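Local coordinates for protein benzoylformate Decarboxylase (Polynucleobacter necessarius, PDB 4K9Q) that probably decarboxylates benzoylformate to benzaldehyde, using bound thiamine diphosphate and a magnesium ion, at residues S252-L257 against F275-W280; L350-V355 against V522-E527; E372-V377 against Y459-Q464; P405-L410 against V449-F454. All blocks are in the same frame, centred on the assembly; numbering follows the deposited sequence.

Contact 1: S252-L257 against F275-W280; sequences SGIGSL and FRYYPW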
# COMPACT_ATOMS: atom_id res chain seq x y z
N SER A 252 -6.06 -16.36 -28.36
CA SER A 252 -5.60 -15.98 -27.02
C SER A 252 -5.77 -17.05 -25.93
O SER A 252 -5.73 -16.74 -24.74
CB SER A 252 -6.26 -14.67 -26.60
OG SER A 252 -7.67 -14.78 -26.68
N GLY A 253 -5.95 -18.31 -26.34
CA GLY A 253 -5.91 -19.41 -25.39
C GLY A 253 -4.57 -20.13 -25.47
O GLY A 253 -3.93 -20.16 -26.52
N ILE A 254 -4.13 -20.73 -24.36
CA ILE A 254 -2.87 -21.46 -24.35
C ILE A 254 -2.83 -22.54 -25.42
O ILE A 254 -1.93 -22.57 -26.25
CB ILE A 254 -2.61 -22.08 -22.96
CG1 ILE A 254 -2.33 -20.97 -21.94
CG2 ILE A 254 -1.43 -23.04 -23.04
CD1 ILE A 254 -2.37 -21.43 -20.49
N GLY A 255 -3.83 -23.42 -25.41
CA GLY A 255 -3.89 -24.52 -26.35
C GLY A 255 -4.17 -24.10 -27.79
O GLY A 255 -3.72 -24.76 -28.73
N SER A 256 -4.94 -23.03 -27.97
CA SER A 256 -5.27 -22.58 -29.32
C SER A 256 -4.08 -21.88 -29.98
O SER A 256 -3.78 -22.11 -31.16
CB SER A 256 -6.51 -21.68 -29.34
OG SER A 256 -6.29 -20.49 -28.59
N LEU A 257 -3.38 -21.04 -29.23
CA LEU A 257 -2.19 -20.37 -29.76
C LEU A 257 -1.14 -21.44 -30.11
O LEU A 257 -0.56 -21.42 -31.19
CB LEU A 257 -1.64 -19.35 -28.75
CG LEU A 257 -0.54 -18.40 -29.25
CD1 LEU A 257 -0.48 -17.17 -28.36
CD2 LEU A 257 0.82 -19.11 -29.31
N PHE A 275 2.35 -14.89 -22.64
CA PHE A 275 1.59 -14.27 -23.72
C PHE A 275 0.35 -13.62 -23.11
O PHE A 275 -0.06 -13.98 -22.00
CB PHE A 275 1.09 -15.31 -24.73
CG PHE A 275 2.14 -15.81 -25.67
CD1 PHE A 275 2.63 -14.98 -26.67
CD2 PHE A 275 2.61 -17.12 -25.58
CE1 PHE A 275 3.59 -15.44 -27.56
CE2 PHE A 275 3.57 -17.58 -26.47
CZ PHE A 275 4.06 -16.74 -27.46
N ARG A 276 -0.28 -12.72 -23.86
CA ARG A 276 -1.48 -12.04 -23.38
C ARG A 276 -2.71 -12.91 -23.64
O ARG A 276 -3.55 -12.63 -24.51
CB ARG A 276 -1.61 -10.65 -24.03
CG ARG A 276 -2.75 -9.81 -23.48
CD ARG A 276 -2.68 -8.42 -24.07
NE ARG A 276 -1.58 -7.65 -23.47
CZ ARG A 276 -1.07 -6.55 -24.02
NH1 ARG A 276 -1.54 -6.11 -25.17
NH2 ARG A 276 -0.08 -5.91 -23.41
N TYR A 277 -2.81 -13.99 -22.86
CA TYR A 277 -3.93 -14.91 -22.96
C TYR A 277 -5.20 -14.30 -22.39
O TYR A 277 -5.15 -13.34 -21.63
CB TYR A 277 -3.62 -16.19 -22.20
CG TYR A 277 -2.44 -16.99 -22.68
CD1 TYR A 277 -2.41 -17.52 -23.96
CD2 TYR A 277 -1.37 -17.28 -21.82
CE1 TYR A 277 -1.33 -18.30 -24.39
CE2 TYR A 277 -0.30 -18.05 -22.24
CZ TYR A 277 -0.28 -18.56 -23.52
OH TYR A 277 0.78 -19.34 -23.93
N TYR A 278 -6.34 -14.88 -22.73
CA TYR A 278 -7.60 -14.39 -22.18
C TYR A 278 -8.48 -15.55 -21.70
O TYR A 278 -8.58 -15.80 -20.50
CB TYR A 278 -8.32 -13.47 -23.18
CG TYR A 278 -9.62 -12.88 -22.68
CD1 TYR A 278 -9.89 -12.81 -21.32
CD2 TYR A 278 -10.56 -12.40 -23.57
CE1 TYR A 278 -11.09 -12.27 -20.85
CE2 TYR A 278 -11.76 -11.85 -23.12
CZ TYR A 278 -12.01 -11.80 -21.76
OH TYR A 278 -13.20 -11.25 -21.31
N PRO A 279 -9.10 -16.30 -22.64
CA PRO A 279 -9.87 -17.47 -22.21
C PRO A 279 -8.93 -18.57 -21.72
O PRO A 279 -7.78 -18.64 -22.16
CB PRO A 279 -10.55 -17.93 -23.50
CG PRO A 279 -9.61 -17.51 -24.57
CD PRO A 279 -9.06 -16.19 -24.11
N TRP A 280 -9.43 -19.40 -20.81
CA TRP A 280 -8.69 -20.58 -20.39
C TRP A 280 -8.92 -21.71 -21.38
O TRP A 280 -10.05 -22.19 -21.54
CB TRP A 280 -9.09 -21.00 -18.97
CG TRP A 280 -8.61 -22.36 -18.58
CD1 TRP A 280 -9.38 -23.48 -18.36
CD2 TRP A 280 -7.25 -22.76 -18.39
NE1 TRP A 280 -8.58 -24.54 -18.04
CE2 TRP A 280 -7.27 -24.13 -18.05
CE3 TRP A 280 -6.02 -22.10 -18.47
CZ2 TRP A 280 -6.10 -24.85 -17.79
CZ3 TRP A 280 -4.87 -22.81 -18.21
CH2 TRP A 280 -4.91 -24.17 -17.88
O HOH W 1 0.25 -20.89 -26.03
O HOH W 2 -5.64 -20.09 -21.86

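Contact 2: L350-V355 against V522-E527; sequences LRPHAV and VPITKE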
# COMPACT_ATOMS: atom_id res chain seq x y z
N LEU A 350 -28.64 -7.39 -40.95
CA LEU A 350 -27.31 -7.16 -41.50
C LEU A 350 -26.23 -7.93 -40.75
O LEU A 350 -26.24 -8.00 -39.53
CB LEU A 350 -26.99 -5.67 -41.47
CG LEU A 350 -27.87 -4.77 -42.34
CD1 LEU A 350 -27.50 -3.31 -42.14
CD2 LEU A 350 -27.71 -5.17 -43.79
N ARG A 351 -25.30 -8.51 -41.50
CA ARG A 351 -24.19 -9.25 -40.92
C ARG A 351 -22.97 -8.34 -40.79
O ARG A 351 -22.62 -7.61 -41.71
CB ARG A 351 -23.86 -10.46 -41.78
CG ARG A 351 -25.02 -11.45 -41.84
CD ARG A 351 -24.68 -12.62 -42.71
NE ARG A 351 -25.80 -13.54 -42.82
CZ ARG A 351 -25.77 -14.65 -43.56
NH1 ARG A 351 -24.68 -14.95 -44.24
NH2 ARG A 351 -26.83 -15.45 -43.60
N PRO A 352 -22.30 -8.39 -39.62
CA PRO A 352 -21.20 -7.46 -39.38
C PRO A 352 -20.03 -7.53 -40.38
O PRO A 352 -19.44 -6.48 -40.65
CB PRO A 352 -20.74 -7.82 -37.95
CG PRO A 352 -21.25 -9.21 -37.71
CD PRO A 352 -22.54 -9.30 -38.48
N HIS A 353 -19.70 -8.71 -40.92
CA HIS A 353 -18.63 -8.77 -41.92
C HIS A 353 -19.01 -7.92 -43.14
O HIS A 353 -18.17 -7.24 -43.72
CB HIS A 353 -18.32 -10.21 -42.33
CG HIS A 353 -17.00 -10.39 -43.03
ND1 HIS A 353 -16.77 -9.95 -44.31
CD2 HIS A 353 -15.86 -10.99 -42.62
CE1 HIS A 353 -15.54 -10.26 -44.67
NE2 HIS A 353 -14.96 -10.90 -43.66
N ALA A 354 -20.29 -7.94 -43.52
CA ALA A 354 -20.71 -7.15 -44.68
C ALA A 354 -20.67 -5.66 -44.35
O ALA A 354 -20.26 -4.85 -45.17
CB ALA A 354 -22.09 -7.57 -45.15
N VAL A 355 -21.10 -5.31 -43.14
CA VAL A 355 -21.01 -3.93 -42.68
C VAL A 355 -19.56 -3.45 -42.77
O VAL A 355 -19.28 -2.37 -43.30
CB VAL A 355 -21.54 -3.77 -41.23
CG1 VAL A 355 -21.27 -2.36 -40.70
CG2 VAL A 355 -23.04 -4.07 -41.19
N VAL A 522 -25.84 1.02 -36.68
CA VAL A 522 -26.12 -0.06 -37.62
C VAL A 522 -26.69 -1.26 -36.86
O VAL A 522 -25.97 -1.93 -36.11
CB VAL A 522 -24.83 -0.50 -38.35
CG1 VAL A 522 -25.18 -1.48 -39.48
CG2 VAL A 522 -24.08 0.72 -38.87
N PRO A 523 -27.99 -1.53 -37.02
CA PRO A 523 -28.55 -2.74 -36.42
C PRO A 523 -27.98 -3.97 -37.12
O PRO A 523 -27.96 -4.02 -38.36
CB PRO A 523 -30.05 -2.64 -36.70
CG PRO A 523 -30.28 -1.25 -37.17
CD PRO A 523 -29.00 -0.76 -37.77
N ILE A 524 -27.49 -4.94 -36.36
CA ILE A 524 -26.95 -6.16 -36.94
C ILE A 524 -27.63 -7.37 -36.33
O ILE A 524 -28.32 -7.27 -35.31
CB ILE A 524 -25.42 -6.27 -36.77
CG1 ILE A 524 -25.03 -6.20 -35.29
CG2 ILE A 524 -24.72 -5.16 -37.58
CD1 ILE A 524 -23.60 -6.64 -35.00
N THR A 525 -27.42 -8.52 -36.96
CA THR A 525 -27.90 -9.78 -36.43
C THR A 525 -27.41 -9.97 -35.00
O THR A 525 -26.31 -9.51 -34.64
CB THR A 525 -27.43 -10.95 -37.31
OG1 THR A 525 -27.89 -12.18 -36.76
CG2 THR A 525 -25.91 -10.95 -37.42
N LYS A 526 -28.24 -10.63 -34.20
CA LYS A 526 -27.91 -10.98 -32.82
C LYS A 526 -27.18 -12.31 -32.78
O LYS A 526 -26.64 -12.69 -31.74
CB LYS A 526 -29.16 -11.03 -31.95
CG LYS A 526 -29.95 -9.71 -31.90
CD LYS A 526 -31.23 -9.85 -31.08
CE LYS A 526 -31.07 -9.36 -29.65
NZ LYS A 526 -30.16 -10.19 -28.81
N GLU A 527 -27.16 -13.02 -33.91
CA GLU A 527 -26.44 -14.28 -33.97
C GLU A 527 -24.96 -13.98 -33.81
O GLU A 527 -24.48 -12.92 -34.23
CB GLU A 527 -26.71 -15.02 -35.29
CG GLU A 527 -28.17 -15.39 -35.51
CD GLU A 527 -28.79 -16.15 -34.34
OE1 GLU A 527 -28.11 -17.02 -33.76
OE2 GLU A 527 -29.96 -15.87 -34.01
O HOH W 3 -30.13 -5.17 -39.72

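Contact 3: E372-V377 against Y459-Q464; sequences ECPSIV and YGILKQ. With TPP (thiamine diphosphate), chain D.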
# COMPACT_ATOMS: atom_id res chain seq x y z
N GLU A 372 -13.56 -1.00 -30.52
CA GLU A 372 -14.01 -1.52 -29.23
C GLU A 372 -15.39 -2.13 -29.47
O GLU A 372 -16.41 -1.60 -29.03
CB GLU A 372 -14.07 -0.43 -28.16
CG GLU A 372 -14.27 -0.95 -26.74
CD GLU A 372 -14.16 0.15 -25.70
OE1 GLU A 372 -13.05 0.68 -25.47
OE2 GLU A 372 -15.20 0.49 -25.10
N CYS A 373 -15.39 -3.24 -30.20
CA CYS A 373 -16.60 -3.98 -30.52
C CYS A 373 -16.18 -5.44 -30.47
O CYS A 373 -15.84 -6.04 -31.49
CB CYS A 373 -17.09 -3.61 -31.92
SG CYS A 373 -18.73 -4.24 -32.28
N PRO A 374 -16.15 -6.00 -29.26
CA PRO A 374 -15.45 -7.26 -29.04
C PRO A 374 -15.88 -8.42 -29.95
O PRO A 374 -15.00 -9.13 -30.47
CB PRO A 374 -15.74 -7.58 -27.57
CG PRO A 374 -15.83 -6.21 -26.93
CD PRO A 374 -16.55 -5.36 -27.99
N SER A 375 -17.17 -8.61 -30.17
CA SER A 375 -17.60 -9.80 -30.92
C SER A 375 -17.15 -9.80 -32.39
O SER A 375 -17.07 -10.87 -33.00
CB SER A 375 -19.11 -10.02 -30.82
OG SER A 375 -19.82 -9.07 -31.58
N ILE A 376 -16.84 -8.63 -32.95
CA ILE A 376 -16.49 -8.57 -34.38
C ILE A 376 -14.99 -8.54 -34.68
O ILE A 376 -14.58 -8.44 -35.84
CB ILE A 376 -17.17 -7.36 -35.10
CG1 ILE A 376 -16.53 -6.04 -34.67
CG2 ILE A 376 -18.68 -7.37 -34.88
CD1 ILE A 376 -17.06 -4.82 -35.45
N VAL A 377 -14.15 -8.62 -33.65
CA VAL A 377 -12.71 -8.50 -33.87
C VAL A 377 -12.14 -9.38 -35.01
O VAL A 377 -11.40 -8.89 -35.87
CB VAL A 377 -11.92 -8.66 -32.56
CG1 VAL A 377 -10.42 -8.77 -32.83
CG2 VAL A 377 -12.24 -7.49 -31.64
N TYR A 459 -24.61 -7.82 -24.95
CA TYR A 459 -23.18 -7.95 -24.74
C TYR A 459 -22.76 -9.24 -25.44
O TYR A 459 -22.62 -10.30 -24.82
CB TYR A 459 -22.87 -8.03 -23.24
CG TYR A 459 -23.03 -6.74 -22.42
CD1 TYR A 459 -22.50 -5.52 -22.85
CD2 TYR A 459 -23.66 -6.78 -21.18
CE1 TYR A 459 -22.62 -4.37 -22.06
CE2 TYR A 459 -23.78 -5.64 -20.40
CZ TYR A 459 -23.26 -4.44 -20.84
OH TYR A 459 -23.39 -3.32 -20.04
N GLY A 460 -22.61 -9.17 -26.76
CA GLY A 460 -22.45 -10.36 -27.59
C GLY A 460 -21.33 -11.28 -27.18
O GLY A 460 -21.51 -12.50 -27.08
N ILE A 461 -20.15 -10.71 -26.95
CA ILE A 461 -19.00 -11.55 -26.67
C ILE A 461 -19.17 -12.29 -25.35
O ILE A 461 -18.61 -13.37 -25.17
CB ILE A 461 -17.68 -10.79 -26.74
CG1 ILE A 461 -16.51 -11.79 -26.83
CG2 ILE A 461 -17.53 -9.90 -25.53
CD1 ILE A 461 -15.17 -11.18 -27.12
N LEU A 462 -19.94 -11.73 -24.42
CA LEU A 462 -20.20 -12.46 -23.17
C LEU A 462 -21.07 -13.71 -23.40
O LEU A 462 -20.96 -14.69 -22.66
CB LEU A 462 -20.82 -11.57 -22.10
CG LEU A 462 -19.98 -10.37 -21.65
CD1 LEU A 462 -20.65 -9.63 -20.50
CD2 LEU A 462 -18.56 -10.80 -21.28
N LYS A 463 -21.92 -13.67 -24.41
CA LYS A 463 -22.70 -14.87 -24.76
C LYS A 463 -21.80 -15.89 -25.45
O LYS A 463 -21.99 -17.10 -25.30
CB LYS A 463 -23.90 -14.51 -25.64
CG LYS A 463 -24.96 -13.67 -24.92
CD LYS A 463 -26.20 -13.48 -25.78
CE LYS A 463 -27.21 -12.59 -25.08
NZ LYS A 463 -28.44 -12.39 -25.91
N GLN A 464 -20.82 -15.41 -26.21
CA GLN A 464 -19.83 -16.28 -26.83
C GLN A 464 -19.05 -16.99 -25.73
O GLN A 464 -18.80 -18.19 -25.80
CB GLN A 464 -18.88 -15.49 -27.72
CG GLN A 464 -19.54 -14.88 -28.97
CD GLN A 464 -18.59 -14.08 -29.84
OE1 GLN A 464 -17.88 -13.18 -29.37
NE2 GLN A 464 -18.56 -14.41 -31.13
N1' TPP D . -16.74 -3.59 -17.76
C2' TPP D . -15.55 -3.03 -18.20
CM2 TPP D . -15.14 -1.67 -17.74
N3' TPP D . -14.72 -3.72 -19.06
C4' TPP D . -15.07 -4.98 -19.49
N4' TPP D . -14.26 -5.64 -20.30
C5' TPP D . -16.29 -5.53 -19.09
C6' TPP D . -17.12 -4.85 -18.20
C7' TPP D . -16.67 -6.91 -19.56
N3 TPP D . -17.06 -7.04 -20.96
C2 TPP D . -16.23 -7.54 -21.96
S1 TPP D . -16.93 -7.61 -23.41
C5 TPP D . -18.31 -7.01 -22.82
C4 TPP D . -18.29 -6.74 -21.45
CM4 TPP D . -19.43 -6.18 -20.65
C6 TPP D . -19.44 -6.87 -23.80
C7 TPP D . -19.18 -5.90 -24.95
O7 TPP D . -20.44 -5.74 -25.56
PA TPP D . -20.61 -4.85 -26.89
O1A TPP D . -19.79 -3.60 -26.76
O2A TPP D . -22.06 -4.53 -27.12
O3A TPP D . -19.91 -5.72 -28.04
PB TPP D . -20.42 -7.09 -28.72
O1B TPP D . -19.74 -8.20 -27.99
O2B TPP D . -19.98 -7.03 -30.16
O3B TPP D . -21.90 -7.24 -28.58
O HOH W 4 -15.99 -14.01 -32.96

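Contact 4: P405-L410 against V449-F454; sequences PAAVGL and VIYVVF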
# COMPACT_ATOMS: atom_id res chain seq x y z
N PRO A 405 -13.60 7.70 -25.98
CA PRO A 405 -12.84 8.94 -25.74
C PRO A 405 -11.41 8.92 -26.33
O PRO A 405 -10.92 9.97 -26.76
CB PRO A 405 -12.83 9.08 -24.21
CG PRO A 405 -13.15 7.70 -23.69
CD PRO A 405 -14.02 7.05 -24.72
N ALA A 406 -10.76 7.77 -26.38
CA ALA A 406 -9.40 7.76 -26.94
C ALA A 406 -9.40 8.21 -28.40
O ALA A 406 -8.46 8.89 -28.86
CB ALA A 406 -8.74 6.38 -26.80
N ALA A 407 -10.46 7.86 -29.13
CA ALA A 407 -10.64 8.30 -30.51
C ALA A 407 -10.60 9.82 -30.62
O ALA A 407 -10.00 10.36 -31.55
CB ALA A 407 -11.94 7.76 -31.08
N VAL A 408 -11.25 10.49 -29.68
CA VAL A 408 -11.23 11.95 -29.65
C VAL A 408 -9.80 12.45 -29.46
O VAL A 408 -9.38 13.41 -30.09
CB VAL A 408 -12.16 12.54 -28.56
CG1 VAL A 408 -11.96 14.04 -28.44
CG2 VAL A 408 -13.63 12.21 -28.86
N GLY A 409 -9.06 11.79 -28.57
CA GLY A 409 -7.68 12.18 -28.34
C GLY A 409 -6.81 11.97 -29.57
O GLY A 409 -5.95 12.80 -29.89
N LEU A 410 -7.01 10.85 -30.26
CA LEU A 410 -6.28 10.55 -31.49
C LEU A 410 -6.61 11.62 -32.55
O LEU A 410 -5.72 12.09 -33.25
CB LEU A 410 -6.62 9.14 -32.01
CG LEU A 410 -6.01 8.01 -31.16
CD1 LEU A 410 -6.69 6.66 -31.40
CD2 LEU A 410 -4.49 7.92 -31.38
N VAL A 449 -14.33 12.61 -36.10
CA VAL A 449 -14.42 11.27 -35.54
C VAL A 449 -15.74 10.69 -35.96
O VAL A 449 -16.78 11.33 -35.83
CB VAL A 449 -14.36 11.30 -33.99
CG1 VAL A 449 -14.54 9.89 -33.41
CG2 VAL A 449 -13.04 11.92 -33.50
N ILE A 450 -15.70 9.46 -36.46
CA ILE A 450 -16.89 8.81 -36.98
C ILE A 450 -17.12 7.53 -36.19
O ILE A 450 -16.35 6.57 -36.32
CB ILE A 450 -16.73 8.46 -38.47
CG1 ILE A 450 -16.44 9.73 -39.28
CG2 ILE A 450 -17.98 7.76 -39.00
CD1 ILE A 450 -16.03 9.45 -40.70
N TYR A 451 -18.16 7.53 -35.36
CA TYR A 451 -18.48 6.35 -34.58
C TYR A 451 -19.46 5.49 -35.34
O TYR A 451 -20.56 5.94 -35.65
CB TYR A 451 -19.10 6.74 -33.24
CG TYR A 451 -18.16 7.48 -32.33
CD1 TYR A 451 -18.33 8.84 -32.07
CD2 TYR A 451 -17.10 6.81 -31.72
CE1 TYR A 451 -17.47 9.52 -31.23
CE2 TYR A 451 -16.23 7.49 -30.88
CZ TYR A 451 -16.42 8.84 -30.64
OH TYR A 451 -15.56 9.50 -29.79
N VAL A 452 -19.06 4.26 -35.66
CA VAL A 452 -19.98 3.31 -36.26
C VAL A 452 -20.35 2.31 -35.17
O VAL A 452 -19.49 1.55 -34.70
CB VAL A 452 -19.37 2.58 -37.47
CG1 VAL A 452 -20.39 1.64 -38.10
CG2 VAL A 452 -18.89 3.61 -38.50
N VAL A 453 -21.61 2.32 -34.76
CA VAL A 453 -22.06 1.48 -33.66
C VAL A 453 -22.77 0.23 -34.17
O VAL A 453 -23.81 0.31 -34.84
CB VAL A 453 -23.00 2.24 -32.71
CG1 VAL A 453 -23.38 1.35 -31.51
CG2 VAL A 453 -22.38 3.53 -32.24
N PHE A 454 -22.21 -0.93 -33.84
CA PHE A 454 -22.77 -2.21 -34.22
C PHE A 454 -23.82 -2.64 -33.20
O PHE A 454 -23.48 -3.13 -32.11
CB PHE A 454 -21.65 -3.25 -34.35
CG PHE A 454 -20.74 -3.00 -35.52
CD1 PHE A 454 -19.87 -1.92 -35.52
CD2 PHE A 454 -20.75 -3.84 -36.62
CE1 PHE A 454 -19.03 -1.68 -36.61
CE2 PHE A 454 -19.92 -3.62 -37.70
CZ PHE A 454 -19.06 -2.54 -37.70

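Contact 1: S252-L257 against F275-W280
Tyr-277 sets one face of its ring against Ile-254, the first residue of helix 254-260, and its side chain can be followed outward from the backbone. Its CB lies 3.3 Å from Ser-252 O, which also accepts a hydrogen bond from Tyr-278 N (2.8 Å, N-H...O angle 157°). A chi1 of -62° sets CG anti to the carbonyl carbon, beside the backbone N. CD1 then passes Ser-252 O, which sits at the ring edge near its plane, and the amide of Ile-254. CE1 comes to 3.5 Å from Ile-254 CA. Over the middle of the ring stands Ile-254 CG1, 3.5 Å from Tyr-277 CZ and 12° off the ring normal, a CH-pi contact; the opposite face takes Phe-275 CB. At the tip, OH donates to a water that in turn donates to Ile-254 O.

The setting is the Rossmann-like central domain: helix 254-260 follows strand 246-249 and the 275-280 loop follows strand 266-270, so both segments lie beyond the carboxyl ends of strands in one parallel sheet. Gly-253 is the helix N-cap, and a second water joins the first-turn amide to the loop, accepting from Ile-254 N and donating to Pro-279 O. One helical turn further, Leu-257 CD1 sits over a face of the Phe-275 ring, 4.0 Å from Phe-275 CG. Ser-252 OG packs 3.2 Å from Pro-279 CD. Tyr-278 points its hydroxyl to Ser-26 of the second subunit, and its side chain comes within about 5 Å of the bound thiamine diphosphate.

Contact 2: L350-V355 against V522-E527
Val-355 and Val-522 reach for each other tip to tip, CG2 of the first standing 3.8 Å from CG1 of the second. Two further pairs meet at about a right angle: Leu-350 brings CD1 to 4.0 Å from that same Val-522 CG1, and Val-355 CG2 lies across Ile-524 CG2 at 4.1 Å. One methyl of Val-522 thus receives both Leu-350 and Val-355; it is placed there by a chi1 of -171°, which turns CG1 anti to the backbone N. Nearer the surface, Pro-352 CD crosses Thr-525 CG2 at 3.9 Å, again roughly perpendicular.

Across the contact the hydrogen bonding is between backbones. Thr-525 N donates to Leu-350 O at 2.9 Å, with an N-H...O angle of 163°, and a water links Leu-350 N with Pro-523 O. Within 522-527 the chain then folds into an ST turn, in which Thr-525 OG1 accepts from Glu-527 N.

Arg-351 occupies the N-cap position of helix 352-361, so the bond at Leu-350 O, one residue earlier, joins the approach to that helix to the chain just past strand 517-523. Leu-501 and Leu-504 of helix 501-513 pack on Leu-350, Val-355 and Val-522, while Phe-454 of the adjacent strand 449-455 touches both Val-355 and Ile-524.

Contact 3: E372-V377 against Y459-Q464
Pro-374 and Ile-461 carry the apolar part of the contact: Pro-374 CB lies 3.6 Å from Ile-461 CG2 and 3.7 Å from its CD1. The same CG2 comes close to the cofactor, 3.2 Å from S1 of the thiamine diphosphate, because it occupies the crowded position between backbone N and carbonyl carbon. Tyr-459 adds an aromatic surface, with the thiazolium methyl CM4 over the centre of its ring.

Hydrogen bonds run from both segments to the terminal phosphate. Gly-460 N donates to TPP O3B at 2.7 Å and Ile-461 N to TPP O1B, also at 2.7 Å; both amides belong to the first turn of helix 460-468. From the other side, Ser-375 OG makes a very short bond of 2.5 Å to TPP O2B, and Ser-375 N donates to that oxygen at 3.2 Å and weakly to O1B.

Between the segments themselves the polar link is indirect: a water accepts from Gln-464 NE2 and donates weakly to Ser-375 O. Gln-464 NE2 also reaches Lys-529 O.

Each of the three terminal oxygens is therefore gripped by at least one donor here, and Asp-429, Asn-456 and Glu-458 hold magnesium nearby. The amino end of helix 460-468, facing the phosphate, would be expected to help the metal offset its negative charge.

Contact 4: P405-L410 against V449-F454
Helix 405-410 and strand 449-454 run nearly antiparallel, at 155° with their axes 9.2 Å apart, and their backbones come closest at Val-408 and Val-449, whose CA atoms are 6.7 Å apart. The interface between them is small, burying 166 Å² in total, and its side chains are apolar apart from one hydroxyl. Ala-407 faces the strand: its CB lies 4.1 Å from Val-449 CG1 and 4.3 Å from Tyr-451 CE2. The other methyl of Val-449, CG2, approaches the backbone at Ala-407 O, 3.9 Å away.

Tyr-451 crosses Val-408 obliquely, putting OH 3.5 Å from Val-408 CG2. Along its own strand, Val-449 CG1 rests over one face of the tyrosine ring, toward the rim, so that this methyl is shared between ring and helix. The hydroxyl is bound to Leu-404 O, one residue before the segment, which ties the tip of the ring to the helix backbone.

All four touching residues are buried in the C-terminal domain. Helix 403-417 leads into strand 423-428, neighbour of 449-455 in the parallel sheet, and Ala-407 packs on Val-423 and Thr-425 of that strand. Pro-405, nearer the start of the helix, meets helix 47-61 of the same chain.

In the fold
From the N terminus, contact 1 comes first and closes a short loop of 17 residues within the central domain. The chain then opens contact 2, which is completed only near its end, after 166 intervening residues. Contact 3 opens and closes within that span, and contact 4 within contact 3, so the three C-terminal contacts enclose one another without crossing. Contacts 2 and 4 share a sheet through neighbouring strands 517-523 and 449-455; Phe-454, at the end of contact 4, packs on Cys-373 and Ile-376 of contact 3. Contact 1 approaches contact 3 to about 5 Å between nearest atoms, bringing the central domain beside the cofactor site, and both touch the second subunit.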